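DNA processing protein DprA (Streptococcus pneumoniae, PDB 3UQZ) binds single-stranded DNA cooperatively, protects it from nucleases and helps load the RecA recombinase onto it during natural transformation. Local coordinates at residues Asp39-Ser44 / Val51-Tyr56. Numbering follows the deposited sequence.
Sequences DIADIS and VFMERY
Two short helices of the N-terminal sterile alpha motif (SAM) domain, 37-43 and 49-58, meet where the methyl of Ala41 packs against the ring of Phe52. The segments run at 137° to each other, their axes 10.2 Å apart at closest approach, and the small side chain lets the backbones come within 7.0 Å between Ala41 CA and Phe52 CA. Ala41 CB lies at the edge of the phenyl ring, near its plane, 3.6 Å from Phe52 CD2. The same edge also lies against the backbone, with Phe52 CE2 3.7 Å from Ala41 CA. Ile40 meets the end of the same ring through its CG2 branch, 4.0 Å from Phe52 CZ, and the two side chains cross at about a right angle. With chi1 at -67°, Ile40 CG1 sits beside the backbone N, and CG2, anti to that nitrogen, is the branch that meets Phe52. The interface is wholly apolar and buries 142 Å² in all. Leu11 of helix 5-13 touches both Ile40 and Phe52, while Val24 of helix 18-28 packs on Ile40; the contact thus belongs to the hydrophobic interior of the helical bundle. The partly exposed selenomethionine Met53 adds its CG, 4.1 Å from Ala41 CB.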
loop_
_atom_site.group_PDB
_atom_site.type_symbol
_atom_site.label_atom_id
_atom_site.label_comp_id
_atom_site.label_asym_id
_atom_site.label_seq_id
_atom_site.Cartn_x
_atom_site.Cartn_y
_atom_site.Cartn_z
ATOM N N ASP A 39 -46.891 14.636 20.991
ATOM C CA ASP A 39 -46.058 13.448 21.183
ATOM C C ASP A 39 -44.839 13.500 20.263
ATOM O O ASP A 39 -43.732 13.227 20.722
ATOM C CB ASP A 39 -46.862 12.159 20.959
ATOM C CG ASP A 39 -47.900 11.886 22.034
ATOM O OD1 ASP A 39 -47.605 12.142 23.233
ATOM O OD2 ASP A 39 -48.982 11.358 21.691
ATOM N N ILE A 40 -45.030 13.907 18.986
ATOM C CA ILE A 40 -43.938 14.068 18.021
ATOM C C ILE A 40 -42.894 15.023 18.615
ATOM O O ILE A 40 -41.712 14.677 18.641
ATOM C CB ILE A 40 -44.445 14.511 16.617
ATOM C CG1 ILE A 40 -45.284 13.399 15.946
ATOM C CG2 ILE A 40 -43.279 14.962 15.708
ATOM C CD1 ILE A 40 -46.053 13.809 14.664
ATOM N N ALA A 41 -43.346 16.173 19.170
ATOM C CA ALA A 41 -42.494 17.190 19.802
ATOM C C ALA A 41 -41.704 16.618 20.974
ATOM O O ALA A 41 -40.533 16.959 21.165
ATOM C CB ALA A 41 -43.344 18.356 20.278
ATOM N N ASP A 42 -42.353 15.735 21.743
ATOM C CA ASP A 42 -41.804 15.085 22.924
ATOM C C ASP A 42 -40.748 14.030 22.540
ATOM O O ASP A 42 -39.578 14.193 22.899
ATOM C CB ASP A 42 -42.978 14.499 23.741
ATOM C CG ASP A 42 -42.693 13.997 25.134
ATOM O OD1 ASP A 42 -41.824 14.587 25.813
ATOM O OD2 ASP A 42 -43.401 13.061 25.581
ATOM N N ILE A 43 -41.157 12.990 21.764
ATOM C CA ILE A 43 -40.326 11.868 21.283
ATOM C C ILE A 43 -39.033 12.336 20.577
ATOM O O ILE A 43 -37.959 11.781 20.835
ATOM C CB ILE A 43 -41.167 10.879 20.422
ATOM C CG1 ILE A 43 -42.349 10.307 21.229
ATOM C CG2 ILE A 43 -40.306 9.749 19.861
ATOM C CD1 ILE A 43 -43.608 10.048 20.410
ATOM N N SER A 44 -39.140 13.382 19.729
ATOM C CA SER A 44 -38.021 13.971 18.988
ATOM C C SER A 44 -36.835 14.373 19.871
ATOM O O SER A 44 -35.690 14.286 19.426
ATOM C CB SER A 44 -38.487 15.184 18.190
ATOM O OG SER A 44 -38.794 16.274 19.041
ATOM N N VAL A 51 -41.549 25.853 20.290
ATOM C CA VAL A 51 -41.045 26.548 19.103
ATOM C C VAL A 51 -41.204 25.699 17.851
ATOM O O VAL A 51 -41.510 26.240 16.780
ATOM C CB VAL A 51 -39.644 27.211 19.265
ATOM C CG1 VAL A 51 -38.511 26.283 18.838
ATOM C CG2 VAL A 51 -39.581 28.516 18.481
ATOM N N PHE A 52 -41.037 24.364 17.994
ATOM C CA PHE A 52 -41.232 23.439 16.881
ATOM C C PHE A 52 -42.709 23.453 16.444
ATOM O O PHE A 52 -42.998 23.615 15.252
ATOM C CB PHE A 52 -40.753 22.010 17.240
ATOM C CG PHE A 52 -41.519 20.901 16.552
ATOM C CD1 PHE A 52 -41.412 20.703 15.179
ATOM C CD2 PHE A 52 -42.384 20.086 17.268
ATOM C CE1 PHE A 52 -42.141 19.700 14.542
ATOM C CE2 PHE A 52 -43.115 19.082 16.629
ATOM C CZ PHE A 52 -42.982 18.893 15.272
HETATM N N MSE A 53 -43.631 23.282 17.419
HETATM C CA MSE A 53 -45.080 23.254 17.203
HETATM C C MSE A 53 -45.583 24.554 16.591
HETATM O O MSE A 53 -46.369 24.504 15.646
HETATM C CB MSE A 53 -45.804 22.940 18.501
HETATM C CG MSE A 53 -45.534 21.540 19.012
HETATM SE SE MSE A 53 -46.723 21.040 20.464
HETATM C CE MSE A 53 -48.369 20.946 19.347
ATOM N N GLU A 54 -45.047 25.708 17.066
ATOM C CA GLU A 54 -45.350 27.045 16.553
ATOM C C GLU A 54 -45.016 27.060 15.074
ATOM O O GLU A 54 -45.918 27.258 14.267
ATOM C CB GLU A 54 -44.537 28.117 17.309
ATOM C CG GLU A 54 -44.904 29.552 16.962
ATOM C CD GLU A 54 -44.004 30.610 17.573
ATOM O OE1 GLU A 54 -42.808 30.668 17.202
ATOM O OE2 GLU A 54 -44.503 31.396 18.412
ATOM N N ARG A 55 -43.745 26.763 14.724
ATOM C CA ARG A 55 -43.225 26.701 13.349
ATOM C C ARG A 55 -44.040 25.773 12.452
ATOM O O ARG A 55 -44.346 26.152 11.319
ATOM C CB ARG A 55 -41.741 26.309 13.342
ATOM C CG ARG A 55 -40.818 27.425 13.818
ATOM C CD ARG A 55 -39.359 27.080 13.629
ATOM N NE ARG A 55 -39.029 26.834 12.223
ATOM C CZ ARG A 55 -37.821 26.499 11.784
ATOM N NH1 ARG A 55 -36.807 26.382 12.634
ATOM N NH2 ARG A 55 -37.613 26.282 10.492
ATOM N N TYR A 56 -44.445 24.593 12.978
ATOM C CA TYR A 56 -45.274 23.630 12.251
ATOM C C TYR A 56 -46.615 24.268 11.834
ATOM O O TYR A 56 -47.022 24.151 10.676
ATOM C CB TYR A 56 -45.504 22.357 13.093
ATOM C CG TYR A 56 -46.308 21.288 12.380
ATOM C CD1 TYR A 56 -45.678 20.233 11.723
ATOM C CD2 TYR A 56 -47.702 21.331 12.364
ATOM C CE1 TYR A 56 -46.414 19.249 11.065
ATOM C CE2 TYR A 56 -48.447 20.356 11.701
ATOM C CZ TYR A 56 -47.799 19.319 11.052
ATOM O OH TYR A 56 -48.538 18.372 10.391
#